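Methyltransferase (Pyrococcus horikoshii, PDB 1IXK) probably methylates carbon 5 of cytidine in RNA with S-adenosyl-L-methionine as the methyl donor. Local coordinates at residues Phe25-Glu30 with Asn281-Glu286; Leu43-Arg48 with Thr83-Ser88; Ser106-Pro111 with Thr133-Gln138; Asp216-Cys221 with Pro251-Phe256; Trp260-Asp263 with Glu268-Pro271. All blocks are in the same frame, centred on the assembly; numbering follows the deposited sequence.

Contact 1: residues Phe25-Glu30 with Asn281-Glu286; sequences FQLWGE and NPFGIE
Leu27, near the end of helix 18-28, sets its branched tip against Phe283 and Pro282, and this apolar trio is the tight part of the contact. The CD2 methyl lies over one face of the Phe283 ring, 3.9 Å from the ring centroid and 14° off the ring normal, a CH-pi contact. Leu27 CG comes to 3.6 Å from Phe283 CE1, while CD1 meets CZ at the end of the same ring. The CD2 methyl also touches Pro282 CB at 3.7 Å and is thus shared between a proline ring and an aromatic face. A forked leucine suits the place, since both its methyls reach apolar carbon. With an alanine here, the face of Phe283 would probably lose its aliphatic cover and a gap would open beside Pro282.

On the side of exposed Gln26 the contact is looser. Its side chain crosses Phe283 at about a right angle, with OE1 3.8 Å from CD1 of the ring. No direct hydrogen bond joins the segments; instead a water bridges the backbones, donating to Gln26 O at 2.7 Å and accepting from Phe283 N at 2.9 Å. The arrangement is a helix end docked on a loop, here between strands 276-277 and 295-297, and it ties the N-terminal RsmF-type region to the Rossmann-like methyltransferase fold.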
# COMPACT_ATOMS: atom_id res chain seq x y z
N PHE A 25 -22.91 -0.22 -6.22
CA PHE A 25 -23.79 0.82 -6.73
C PHE A 25 -24.24 1.74 -5.58
O PHE A 25 -24.41 2.94 -5.77
CB PHE A 25 -25.01 0.20 -7.43
CG PHE A 25 -25.96 1.22 -7.98
CD1 PHE A 25 -27.03 1.69 -7.22
CD2 PHE A 25 -25.78 1.75 -9.26
CE1 PHE A 25 -27.90 2.67 -7.72
CE2 PHE A 25 -26.64 2.73 -9.77
CZ PHE A 25 -27.70 3.19 -8.99
N GLN A 26 -24.43 1.17 -4.39
CA GLN A 26 -24.83 1.98 -3.24
C GLN A 26 -23.71 2.90 -2.78
O GLN A 26 -23.95 3.97 -2.22
CB GLN A 26 -25.23 1.07 -2.07
CG GLN A 26 -26.39 0.16 -2.38
CD GLN A 26 -26.79 -0.68 -1.19
OE1 GLN A 26 -25.95 -1.34 -0.58
NE2 GLN A 26 -28.08 -0.67 -0.86
N LEU A 27 -22.47 2.49 -3.04
CA LEU A 27 -21.31 3.28 -2.64
C LEU A 27 -20.92 4.34 -3.66
O LEU A 27 -20.56 5.46 -3.29
CB LEU A 27 -20.12 2.36 -2.37
CG LEU A 27 -20.25 1.46 -1.13
CD1 LEU A 27 -19.14 0.42 -1.11
CD2 LEU A 27 -20.20 2.33 0.13
N TRP A 28 -20.99 3.99 -4.94
CA TRP A 28 -20.57 4.92 -5.99
C TRP A 28 -21.59 5.21 -7.09
O TRP A 28 -21.28 5.96 -8.02
CB TRP A 28 -19.27 4.40 -6.61
CG TRP A 28 -18.16 4.24 -5.61
CD1 TRP A 28 -17.48 5.24 -4.97
CD2 TRP A 28 -17.65 3.01 -5.07
NE1 TRP A 28 -16.58 4.71 -4.08
CE2 TRP A 28 -16.66 3.34 -4.12
CE3 TRP A 28 -17.93 1.66 -5.31
CZ2 TRP A 28 -15.96 2.37 -3.40
CZ3 TRP A 28 -17.23 0.69 -4.60
CH2 TRP A 28 -16.25 1.06 -3.66
N GLY A 29 -22.79 4.64 -7.00
CA GLY A 29 -23.79 4.89 -8.02
C GLY A 29 -23.32 4.42 -9.39
O GLY A 29 -22.65 3.39 -9.50
N GLU A 30 -23.66 5.17 -10.43
CA GLU A 30 -23.27 4.80 -11.80
C GLU A 30 -21.77 4.65 -12.00
O GLU A 30 -21.33 3.94 -12.90
CB GLU A 30 -23.83 5.82 -12.81
CG GLU A 30 -23.48 7.27 -12.53
CD GLU A 30 -24.45 7.94 -11.57
OE1 GLU A 30 -24.56 7.50 -10.40
OE2 GLU A 30 -25.11 8.92 -11.98
N ASN A 281 -19.79 8.29 4.61
CA ASN A 281 -21.19 7.88 4.71
C ASN A 281 -21.42 6.61 3.89
O ASN A 281 -22.39 6.52 3.14
CB ASN A 281 -22.12 8.99 4.21
CG ASN A 281 -23.57 8.77 4.64
OD1 ASN A 281 -24.51 9.15 3.94
ND2 ASN A 281 -23.74 8.17 5.82
N PRO A 282 -20.54 5.61 4.03
CA PRO A 282 -20.72 4.37 3.26
C PRO A 282 -21.99 3.63 3.68
O PRO A 282 -22.17 3.33 4.86
CB PRO A 282 -19.46 3.58 3.58
CG PRO A 282 -19.18 3.99 5.00
CD PRO A 282 -19.40 5.49 4.96
N PHE A 283 -22.85 3.34 2.72
CA PHE A 283 -24.11 2.64 2.98
C PHE A 283 -25.02 3.44 3.90
O PHE A 283 -25.92 2.88 4.54
CB PHE A 283 -23.83 1.27 3.61
CG PHE A 283 -22.90 0.39 2.82
CD1 PHE A 283 -23.16 0.08 1.49
CD2 PHE A 283 -21.77 -0.16 3.43
CE1 PHE A 283 -22.31 -0.77 0.77
CE2 PHE A 283 -20.92 -1.01 2.72
CZ PHE A 283 -21.19 -1.31 1.39
N GLY A 284 -24.80 4.75 3.97
CA GLY A 284 -25.63 5.59 4.82
C GLY A 284 -25.18 5.60 6.27
O GLY A 284 -25.86 6.16 7.14
N ILE A 285 -24.04 4.97 6.54
CA ILE A 285 -23.50 4.91 7.89
C ILE A 285 -22.60 6.12 8.09
O ILE A 285 -21.53 6.20 7.49
CB ILE A 285 -22.64 3.64 8.09
CG1 ILE A 285 -23.46 2.39 7.73
CG2 ILE A 285 -22.14 3.57 9.52
CD1 ILE A 285 -24.77 2.27 8.48
N GLU A 286 -23.03 7.05 8.94
CA GLU A 286 -22.25 8.25 9.21
C GLU A 286 -21.00 8.02 10.04
O GLU A 286 -21.06 7.63 11.20
CB GLU A 286 -23.13 9.32 9.89
CG GLU A 286 -23.80 10.30 8.92
CD GLU A 286 -25.21 9.90 8.53
OE1 GLU A 286 -26.12 9.97 9.39
OE2 GLU A 286 -25.42 9.51 7.36
O HOH W 1 -23.10 4.79 0.20

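Contact 2: residues Leu43-Arg48 with Thr83-Ser88; sequences LPRCFR and TREPFS
Arg45 and Glu85 meet in a salt bridge at the surface of the four-stranded antiparallel sheet in the RsmF-type N-terminal region. Arg45 leads into strand 46-49, which is paired with strand 79-82; Glu85 follows the latter strand, just beyond a classic beta bulge in which Thr83 and Arg84 both face Gln69. Both side chains start out alike, their CG atoms anti to the backbone N (chi1 -179° in Arg45), and each leaves its backbone toward the other segment. Beyond CG they differ. Glu85 stays extended and delivers its carboxylate at full reach, whereas Arg45 runs straight only as far as CD and then bends at chi3, turning the guanidinium aside, so that the two side chains cross at about a right angle.

The pairing is consequently electrostatic more than directional. Arg45 NH1 lies 3.2 Å from Glu85 OE1, but the N-H points at the oxygen with an angle of only 124°, a weak hydrogen bond, and the guanidinium and carboxylate planes stand 52° apart. Long charged side chains suit this surface position, where both can span the gap between the approach to strand 46-49 and the loop after strand 79-82. The firmer hold on the carboxylate comes from its own loop: Glu85 OE2 accepts a hydrogen bond from Ile89 N. That same oxygen also sits beside the aliphatic part of the arginine, 3.6 Å from Arg45 CD.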
# COMPACT_ATOMS: atom_id res chain seq x y z
N LEU A 43 -2.27 -2.99 -15.45
CA LEU A 43 -1.66 -1.75 -15.00
C LEU A 43 -0.34 -1.55 -15.74
O LEU A 43 0.26 -2.52 -16.22
CB LEU A 43 -1.39 -1.80 -13.50
CG LEU A 43 -2.59 -1.94 -12.57
CD1 LEU A 43 -2.11 -2.08 -11.13
CD2 LEU A 43 -3.50 -0.72 -12.72
N PRO A 44 0.12 -0.30 -15.85
CA PRO A 44 1.38 -0.02 -16.54
C PRO A 44 2.49 -0.59 -15.66
O PRO A 44 2.25 -0.89 -14.49
CB PRO A 44 1.43 1.50 -16.57
CG PRO A 44 -0.02 1.91 -16.50
CD PRO A 44 -0.56 0.95 -15.48
N ARG A 45 3.69 -0.75 -16.21
CA ARG A 45 4.80 -1.26 -15.42
C ARG A 45 5.50 -0.02 -14.84
O ARG A 45 5.89 0.88 -15.59
CB ARG A 45 5.76 -2.06 -16.30
CG ARG A 45 6.95 -2.64 -15.55
CD ARG A 45 7.73 -3.66 -16.38
NE ARG A 45 7.00 -4.91 -16.58
CZ ARG A 45 6.09 -5.11 -17.53
NH1 ARG A 45 5.80 -4.14 -18.40
NH2 ARG A 45 5.47 -6.28 -17.61
N CYS A 46 5.64 0.03 -13.52
CA CYS A 46 6.27 1.18 -12.88
C CYS A 46 7.52 0.77 -12.11
O CYS A 46 7.70 -0.39 -11.75
CB CYS A 46 5.29 1.86 -11.92
SG CYS A 46 3.62 2.17 -12.59
N PHE A 47 8.40 1.74 -11.86
CA PHE A 47 9.62 1.45 -11.12
C PHE A 47 9.96 2.57 -10.15
O PHE A 47 9.52 3.70 -10.31
CB PHE A 47 10.79 1.20 -12.09
CG PHE A 47 11.17 2.41 -12.90
CD1 PHE A 47 12.01 3.39 -12.37
CD2 PHE A 47 10.68 2.58 -14.19
CE1 PHE A 47 12.33 4.53 -13.10
CE2 PHE A 47 11.00 3.72 -14.94
CZ PHE A 47 11.83 4.69 -14.39
N ARG A 48 10.77 2.23 -9.16
CA ARG A 48 11.21 3.17 -8.14
C ARG A 48 12.72 3.26 -8.21
O ARG A 48 13.41 2.25 -8.26
CB ARG A 48 10.79 2.65 -6.77
CG ARG A 48 11.30 3.45 -5.59
CD ARG A 48 11.08 2.66 -4.31
NE ARG A 48 12.21 1.82 -3.96
CZ ARG A 48 12.11 0.59 -3.46
NH1 ARG A 48 13.21 -0.10 -3.17
NH2 ARG A 48 10.92 0.02 -3.29
N THR A 83 5.95 4.50 -20.27
CA THR A 83 5.07 4.88 -21.38
C THR A 83 5.71 4.35 -22.66
O THR A 83 5.05 4.21 -23.69
CB THR A 83 4.90 6.40 -21.48
OG1 THR A 83 6.19 7.03 -21.55
CG2 THR A 83 4.15 6.93 -20.27
N ARG A 84 7.01 4.07 -22.58
CA ARG A 84 7.75 3.50 -23.71
C ARG A 84 8.80 2.56 -23.14
O ARG A 84 9.74 2.98 -22.48
CB ARG A 84 8.45 4.58 -24.54
CG ARG A 84 9.10 4.04 -25.83
CD ARG A 84 9.68 5.16 -26.68
NE ARG A 84 9.95 4.74 -28.06
CZ ARG A 84 11.01 4.03 -28.45
NH1 ARG A 84 11.15 3.71 -29.73
NH2 ARG A 84 11.93 3.64 -27.57
N GLU A 85 8.61 1.27 -23.40
CA GLU A 85 9.54 0.27 -22.91
C GLU A 85 10.09 -0.44 -24.13
O GLU A 85 9.61 -1.52 -24.49
CB GLU A 85 8.81 -0.73 -22.01
CG GLU A 85 9.72 -1.50 -21.08
CD GLU A 85 8.95 -2.43 -20.17
OE1 GLU A 85 7.71 -2.30 -20.11
OE2 GLU A 85 9.58 -3.27 -19.50
N PRO A 86 11.11 0.15 -24.77
CA PRO A 86 11.66 -0.52 -25.95
C PRO A 86 11.78 -2.00 -25.65
O PRO A 86 11.04 -2.80 -26.24
CB PRO A 86 13.01 0.17 -26.17
CG PRO A 86 13.35 0.74 -24.85
CD PRO A 86 12.01 1.23 -24.35
N PHE A 87 12.70 -2.36 -24.76
CA PHE A 87 12.88 -3.77 -24.39
C PHE A 87 12.57 -3.88 -22.90
O PHE A 87 12.42 -2.86 -22.23
CB PHE A 87 14.32 -4.26 -24.67
CG PHE A 87 15.40 -3.40 -24.05
CD1 PHE A 87 15.67 -2.13 -24.54
CD2 PHE A 87 16.16 -3.88 -22.99
CE1 PHE A 87 16.68 -1.34 -23.98
CE2 PHE A 87 17.17 -3.10 -22.42
CZ PHE A 87 17.42 -1.83 -22.91
N SER A 88 12.48 -5.11 -22.39
CA SER A 88 12.17 -5.35 -20.98
C SER A 88 13.03 -4.54 -20.03
O SER A 88 14.26 -4.61 -20.07
CB SER A 88 12.31 -6.83 -20.66
OG SER A 88 11.98 -7.08 -19.30

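Contact 3: residues Ser106-Pro111 with Thr133-Gln138; sequences SSMYPP and TSYLAQ
Ser134 OG, hydrogen-bonded to both Gly131 O and Arg48 NH1, pins the start of the helix turn from which Tyr135 reaches across to Met108 and Pro111. The setting is the Rossmann-like methyltransferase fold: helix 131-139 begins within the stretch predicted to bind S-adenosyl-L-methionine, and helix 105-114 packs on it. The segment axes approach to 9.2 Å and cross at -47°.

Tyr135 fills the crossing. Its first torsion (chi1 -156°) keeps CG roughly opposite the backbone N and lays the ring toward the other helix. Met108, a selenomethionine in this crystal, brings CB to the ring edge, in its plane and 3.7 Å from CE1. Nearer the backbone, Pro111 CB rests 3.8 Å from Tyr135 CB. A tyrosine fits because its length spans the buried interface while its OH finds a mate in Glu78 OE1. A serine in its place would probably leave Glu78 without this hydrogen bond and open a gap beside Met108 and Pro111.

Two prolines, Pro110 and Pro111, lack the N-H for helical bonding, and the helix kinks there. Compact Pro111 lets the backbone come close to Leu136, whose CD2 methyl stops 3.8 Å from Pro111 CA.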
# COMPACT_ATOMS: atom_id res chain seq x y z
N SER A 106 0.71 2.27 -6.67
CA SER A 106 0.03 2.37 -5.39
C SER A 106 0.87 1.88 -4.21
O SER A 106 0.81 2.46 -3.12
CB SER A 106 -1.30 1.59 -5.43
OG SER A 106 -1.08 0.20 -5.61
N SER A 107 1.67 0.84 -4.43
CA SER A 107 2.51 0.30 -3.36
C SER A 107 3.61 1.27 -2.92
O SER A 107 4.23 1.07 -1.88
CB SER A 107 3.13 -1.04 -3.79
OG SER A 107 4.06 -0.87 -4.85
N MSE A 108 3.83 2.33 -3.69
CA MSE A 108 4.84 3.33 -3.36
C MSE A 108 4.31 4.36 -2.36
O MSE A 108 5.08 4.98 -1.62
CB MSE A 108 5.31 4.06 -4.62
CG MSE A 108 6.03 3.18 -5.65
SE MSE A 108 6.62 4.14 -7.09
CE MSE A 108 6.76 2.83 -8.31
N TYR A 109 3.00 4.52 -2.32
CA TYR A 109 2.38 5.51 -1.43
C TYR A 109 2.61 5.30 0.07
O TYR A 109 3.05 6.22 0.76
CB TYR A 109 0.87 5.58 -1.72
CG TYR A 109 0.20 6.88 -1.32
CD1 TYR A 109 0.82 7.78 -0.45
CD2 TYR A 109 -1.08 7.20 -1.78
CE1 TYR A 109 0.18 8.96 -0.05
CE2 TYR A 109 -1.72 8.38 -1.39
CZ TYR A 109 -1.08 9.25 -0.52
OH TYR A 109 -1.71 10.40 -0.12
N PRO A 110 2.32 4.10 0.60
CA PRO A 110 2.50 3.84 2.04
C PRO A 110 3.86 4.22 2.64
O PRO A 110 3.91 4.95 3.63
CB PRO A 110 2.19 2.34 2.17
CG PRO A 110 1.14 2.15 1.12
CD PRO A 110 1.72 2.92 -0.06
N PRO A 111 4.96 3.73 2.06
CA PRO A 111 6.27 4.09 2.63
C PRO A 111 6.52 5.59 2.63
O PRO A 111 7.03 6.15 3.61
CB PRO A 111 7.27 3.37 1.71
CG PRO A 111 6.48 2.27 1.09
CD PRO A 111 5.12 2.87 0.88
N THR A 133 9.39 -2.51 2.09
CA THR A 133 10.41 -2.53 3.13
C THR A 133 11.69 -1.86 2.63
O THR A 133 12.31 -1.09 3.37
CB THR A 133 10.74 -3.97 3.55
OG1 THR A 133 9.52 -4.68 3.80
CG2 THR A 133 11.59 -3.96 4.83
N SER A 134 12.08 -2.14 1.39
CA SER A 134 13.29 -1.53 0.83
C SER A 134 13.06 -0.04 0.55
O SER A 134 14.01 0.75 0.56
CB SER A 134 13.72 -2.27 -0.44
OG SER A 134 12.68 -2.37 -1.39
N TYR A 135 11.82 0.36 0.33
CA TYR A 135 11.54 1.77 0.09
C TYR A 135 11.78 2.50 1.42
O TYR A 135 12.41 3.56 1.45
CB TYR A 135 10.09 1.98 -0.38
CG TYR A 135 9.86 3.25 -1.18
CD1 TYR A 135 8.76 3.37 -2.03
CD2 TYR A 135 10.75 4.33 -1.10
CE1 TYR A 135 8.56 4.52 -2.81
CE2 TYR A 135 10.55 5.49 -1.87
CZ TYR A 135 9.45 5.57 -2.72
OH TYR A 135 9.25 6.70 -3.50
N LEU A 136 11.30 1.91 2.51
CA LEU A 136 11.51 2.50 3.84
C LEU A 136 13.00 2.66 4.08
O LEU A 136 13.45 3.69 4.59
CB LEU A 136 10.93 1.60 4.94
CG LEU A 136 9.42 1.34 4.96
CD1 LEU A 136 9.11 0.29 6.02
CD2 LEU A 136 8.65 2.63 5.23
N ALA A 137 13.77 1.65 3.69
CA ALA A 137 15.22 1.68 3.87
C ALA A 137 15.91 2.84 3.16
O ALA A 137 16.78 3.49 3.74
CB ALA A 137 15.83 0.35 3.42
N GLN A 138 15.54 3.10 1.90
CA GLN A 138 16.20 4.20 1.20
C GLN A 138 15.74 5.55 1.73
O GLN A 138 16.51 6.51 1.76
CB GLN A 138 16.00 4.08 -0.33
CG GLN A 138 14.60 4.29 -0.86
CD GLN A 138 14.53 4.09 -2.37
OE1 GLN A 138 14.67 2.97 -2.87
NE2 GLN A 138 14.31 5.18 -3.11

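Contact 4: residues Asp216-Cys221 with Pro251-Phe256; sequences DDIKFC and PEENEF
Glu253 reaches across to Ile218 and Cys221 of helix 215-235, and its side chain can be followed outward atom by atom. CB points toward that helix. With CG anti to the carbonyl carbon (chi1 -58°), the chain passes Ile218, CG lying 4.0 Å from Ile218 O and nearly as close to the CG2 methyl. It continues extended, so that CD arrives 3.9 Å from Cys221 CB. At the tip the carboxylate oxygens part: OE1 sits 3.3 Å from Cys221 CB, while OE2 is 4.0 Å from Ile218 CG2 and takes its polar partners elsewhere, a salt bridge to Arg213 and a hydrogen bond to Ser248.

A glutamate suits this buried place because its methylene arm packs on isoleucine while its charge is matched beyond. Glu252 does likewise: its CB touches Ile218 CG2 at 3.8 Å, and its OE1 forms a salt bridge with Arg23. The side chain of Glu253 ends about 8 Å from that of Cys247, the predicted nucleophile.

The contact thus joins helix 215-235 to the turn before helix 255-264. Helix 18-28 packs against both segments, through Ile218 and Pro251, and Asn254 touches strand 307-314.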
# COMPACT_ATOMS: atom_id res chain seq x y z
N ASP A 216 -17.84 -13.36 3.73
CA ASP A 216 -17.04 -14.03 4.76
C ASP A 216 -15.58 -13.64 4.67
O ASP A 216 -14.93 -13.36 5.68
CB ASP A 216 -17.16 -15.55 4.64
CG ASP A 216 -18.31 -16.11 5.44
OD1 ASP A 216 -18.52 -17.35 5.39
OD2 ASP A 216 -19.00 -15.33 6.12
N ASP A 217 -15.05 -13.63 3.45
CA ASP A 217 -13.65 -13.27 3.24
C ASP A 217 -13.41 -11.84 3.71
O ASP A 217 -12.34 -11.53 4.23
CB ASP A 217 -13.28 -13.40 1.76
CG ASP A 217 -13.48 -14.81 1.24
OD1 ASP A 217 -12.90 -15.75 1.82
OD2 ASP A 217 -14.21 -14.98 0.25
N ILE A 218 -14.40 -10.97 3.53
CA ILE A 218 -14.28 -9.57 3.94
C ILE A 218 -14.20 -9.49 5.47
O ILE A 218 -13.43 -8.71 6.02
CB ILE A 218 -15.48 -8.73 3.44
CG1 ILE A 218 -15.51 -8.75 1.90
CG2 ILE A 218 -15.38 -7.30 3.94
CD1 ILE A 218 -16.70 -8.03 1.29
N LYS A 219 -15.00 -10.32 6.14
CA LYS A 219 -15.00 -10.35 7.60
C LYS A 219 -13.66 -10.85 8.13
O LYS A 219 -13.11 -10.28 9.07
CB LYS A 219 -16.11 -11.28 8.11
CG LYS A 219 -17.51 -10.78 7.85
CD LYS A 219 -17.73 -9.42 8.47
CE LYS A 219 -19.20 -9.12 8.58
NZ LYS A 219 -19.87 -10.07 9.51
N PHE A 220 -13.14 -11.91 7.52
CA PHE A 220 -11.87 -12.46 7.95
C PHE A 220 -10.77 -11.41 7.88
O PHE A 220 -10.02 -11.23 8.84
CB PHE A 220 -11.48 -13.66 7.08
CG PHE A 220 -10.19 -14.30 7.48
CD1 PHE A 220 -10.11 -15.07 8.64
CD2 PHE A 220 -9.04 -14.13 6.71
CE1 PHE A 220 -8.91 -15.66 9.03
CE2 PHE A 220 -7.84 -14.71 7.09
CZ PHE A 220 -7.77 -15.48 8.25
N CYS A 221 -10.67 -10.72 6.75
CA CYS A 221 -9.65 -9.70 6.58
C CYS A 221 -9.86 -8.53 7.53
O CYS A 221 -8.89 -8.00 8.09
CB CYS A 221 -9.64 -9.21 5.13
SG CYS A 221 -9.03 -10.44 3.94
N PRO A 251 -15.56 -0.95 2.52
CA PRO A 251 -15.49 -0.06 3.69
C PRO A 251 -15.18 -0.85 4.96
O PRO A 251 -14.54 -0.33 5.87
CB PRO A 251 -16.88 0.57 3.73
CG PRO A 251 -17.27 0.62 2.29
CD PRO A 251 -16.82 -0.74 1.79
N GLU A 252 -15.63 -2.10 5.03
CA GLU A 252 -15.39 -2.93 6.21
C GLU A 252 -13.91 -3.15 6.51
O GLU A 252 -13.53 -3.33 7.67
CB GLU A 252 -16.10 -4.30 6.08
CG GLU A 252 -17.62 -4.25 6.19
CD GLU A 252 -18.32 -3.97 4.87
OE1 GLU A 252 -17.63 -3.57 3.90
OE2 GLU A 252 -19.56 -4.14 4.82
N GLU A 253 -13.08 -3.16 5.47
CA GLU A 253 -11.65 -3.37 5.64
C GLU A 253 -10.90 -2.05 5.68
O GLU A 253 -9.70 -2.01 5.96
CB GLU A 253 -11.08 -4.21 4.49
CG GLU A 253 -11.71 -5.57 4.30
CD GLU A 253 -11.21 -6.25 3.04
OE1 GLU A 253 -10.02 -6.66 3.00
OE2 GLU A 253 -11.99 -6.37 2.08
N ASN A 254 -11.61 -0.96 5.40
CA ASN A 254 -10.99 0.37 5.36
C ASN A 254 -11.55 1.36 6.39
O ASN A 254 -11.10 1.39 7.54
CB ASN A 254 -11.15 0.96 3.95
CG ASN A 254 -10.45 0.13 2.88
OD1 ASN A 254 -9.45 -0.54 3.15
ND2 ASN A 254 -10.95 0.20 1.65
N GLU A 255 -12.51 2.17 5.96
CA GLU A 255 -13.13 3.17 6.83
C GLU A 255 -13.65 2.62 8.15
O GLU A 255 -13.50 3.26 9.20
CB GLU A 255 -14.28 3.87 6.09
CG GLU A 255 -13.82 4.81 4.97
CD GLU A 255 -13.61 4.14 3.63
OE1 GLU A 255 -13.73 2.90 3.54
OE2 GLU A 255 -13.34 4.86 2.65
N PHE A 256 -14.27 1.45 8.11
CA PHE A 256 -14.81 0.83 9.33
C PHE A 256 -13.71 0.51 10.34
O PHE A 256 -13.89 0.66 11.55
CB PHE A 256 -15.55 -0.47 8.99
CG PHE A 256 -16.93 -0.26 8.41
CD1 PHE A 256 -17.32 0.98 7.91
CD2 PHE A 256 -17.82 -1.33 8.32
CE1 PHE A 256 -18.58 1.15 7.34
CE2 PHE A 256 -19.08 -1.17 7.75
CZ PHE A 256 -19.46 0.08 7.26

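Contact 5: residues Trp260-Asp263 with Glu268-Pro271; sequences WALD and ELLP
Leu262 carries most of this contact, pressing one methyl into the angle between Leu269 and the backbone of Glu268. Its CG lies anti to the carbonyl carbon (chi1 -68°), which swings the isobutyl group off the side of the helix and toward the strand although the bond to CB does not itself aim there. The touching branch is CD2: it stands 4.0 Å from Leu269 CG and 4.2 Å from Glu268 CA. Both distances are ordinary van der Waals spacings, neither strained nor especially close.

Leu269 answers with its own branch point, and the two leucine side chains cross at about a right angle, methyl against methine carbon. Leucine is apt at both positions, since each must send apolar bulk into the layer between helix and sheet. On the sheet itself Leu269 packs on Ile312.

In the Rossmann-like fold here, helix 255-264 is followed after a very short connection by strand 267-270, which lies antiparallel to strand 307-314. Leu262 therefore covers the beginning of the very strand that its own helix leads into.

Glu268 contributes backbone more than side chain. Its CB points away from the helix, and the carboxylate finds its partner on the neighbouring strand, where OE2 forms a salt bridge with Arg313. A glutamate suits this strand position because its side chain leaves the helix side and reaches Arg313, while Leu262 meets the main chain of Glu268, with the Leu262 and Glu268 CA atoms 6.6 Å apart.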
# COMPACT_ATOMS: atom_id res chain seq x y z
N TRP A 260 -13.15 2.40 13.90
CA TRP A 260 -13.02 1.59 15.10
C TRP A 260 -11.77 2.02 15.86
O TRP A 260 -11.80 2.16 17.08
CB TRP A 260 -12.92 0.11 14.74
CG TRP A 260 -12.56 -0.74 15.91
CD1 TRP A 260 -13.33 -1.00 17.01
CD2 TRP A 260 -11.31 -1.41 16.13
NE1 TRP A 260 -12.64 -1.79 17.90
CE2 TRP A 260 -11.40 -2.06 17.39
CE3 TRP A 260 -10.13 -1.52 15.39
CZ2 TRP A 260 -10.35 -2.81 17.92
CZ3 TRP A 260 -9.08 -2.27 15.92
CH2 TRP A 260 -9.20 -2.91 17.17
N ALA A 261 -10.67 2.23 15.15
CA ALA A 261 -9.42 2.64 15.79
C ALA A 261 -9.57 3.99 16.49
O ALA A 261 -9.08 4.19 17.60
CB ALA A 261 -8.29 2.70 14.77
N LEU A 262 -10.24 4.93 15.82
CA LEU A 262 -10.45 6.25 16.39
C LEU A 262 -11.31 6.16 17.65
O LEU A 262 -11.10 6.90 18.61
CB LEU A 262 -11.14 7.17 15.37
CG LEU A 262 -10.35 7.59 14.13
CD1 LEU A 262 -11.28 8.27 13.13
CD2 LEU A 262 -9.22 8.53 14.52
N ASP A 263 -12.27 5.24 17.65
CA ASP A 263 -13.16 5.06 18.81
C ASP A 263 -12.51 4.24 19.91
O ASP A 263 -12.79 4.43 21.10
CB ASP A 263 -14.45 4.30 18.43
CG ASP A 263 -15.28 5.02 17.40
OD1 ASP A 263 -15.10 6.24 17.21
OD2 ASP A 263 -16.15 4.35 16.79
N GLU A 268 -5.27 9.94 16.32
CA GLU A 268 -5.89 10.96 15.49
C GLU A 268 -5.35 10.75 14.07
O GLU A 268 -4.26 10.21 13.89
CB GLU A 268 -5.50 12.36 15.97
CG GLU A 268 -4.03 12.69 15.78
CD GLU A 268 -3.62 13.98 16.48
OE1 GLU A 268 -4.51 14.67 17.03
OE2 GLU A 268 -2.42 14.30 16.48
N LEU A 269 -6.11 11.16 13.07
CA LEU A 269 -5.65 11.01 11.69
C LEU A 269 -4.94 12.27 11.23
O LEU A 269 -5.29 13.38 11.64
CB LEU A 269 -6.83 10.72 10.77
CG LEU A 269 -7.63 9.43 11.01
CD1 LEU A 269 -8.68 9.29 9.92
CD2 LEU A 269 -6.70 8.23 11.00
N LEU A 270 -3.92 12.10 10.39
CA LEU A 270 -3.18 13.22 9.85
C LEU A 270 -3.52 13.33 8.36
O LEU A 270 -3.80 12.33 7.70
CB LEU A 270 -1.67 13.02 10.03
CG LEU A 270 -1.19 12.86 11.48
CD1 LEU A 270 0.32 12.65 11.50
CD2 LEU A 270 -1.56 14.08 12.30
N PRO A 271 -3.49 14.56 7.81
CA PRO A 271 -3.81 14.81 6.40
C PRO A 271 -2.87 14.13 5.41
O PRO A 271 -1.66 14.09 5.63
CB PRO A 271 -3.73 16.33 6.29
CG PRO A 271 -4.04 16.80 7.67
CD PRO A 271 -3.29 15.83 8.53

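How the contacts relate
Contacts 1 and 4 form one continuous patch: Pro282 CG meets Phe256 CE1 at 3.7 Å, and Leu27 CD1 lies 3.9 Å from Pro251 CG. Contact 5 uses the same helix 255-264 as contact 4, their centres about 17 Å apart. Elsewhere, contacts 2 and 3 are joined through Arg48, whose NE is 2.9 Å from Gln138 OE1, a probable hydrogen bond linking the N-terminal sheet to the methyltransferase fold. Two of the contacts lie near the predicted functional sites: contact 3 borders the cofactor loop, with Pro111 about 4 Å from Lys132 between side chains, and contact 4 approaches Cys247. Contact 1 closes a chain loop that contains all the others.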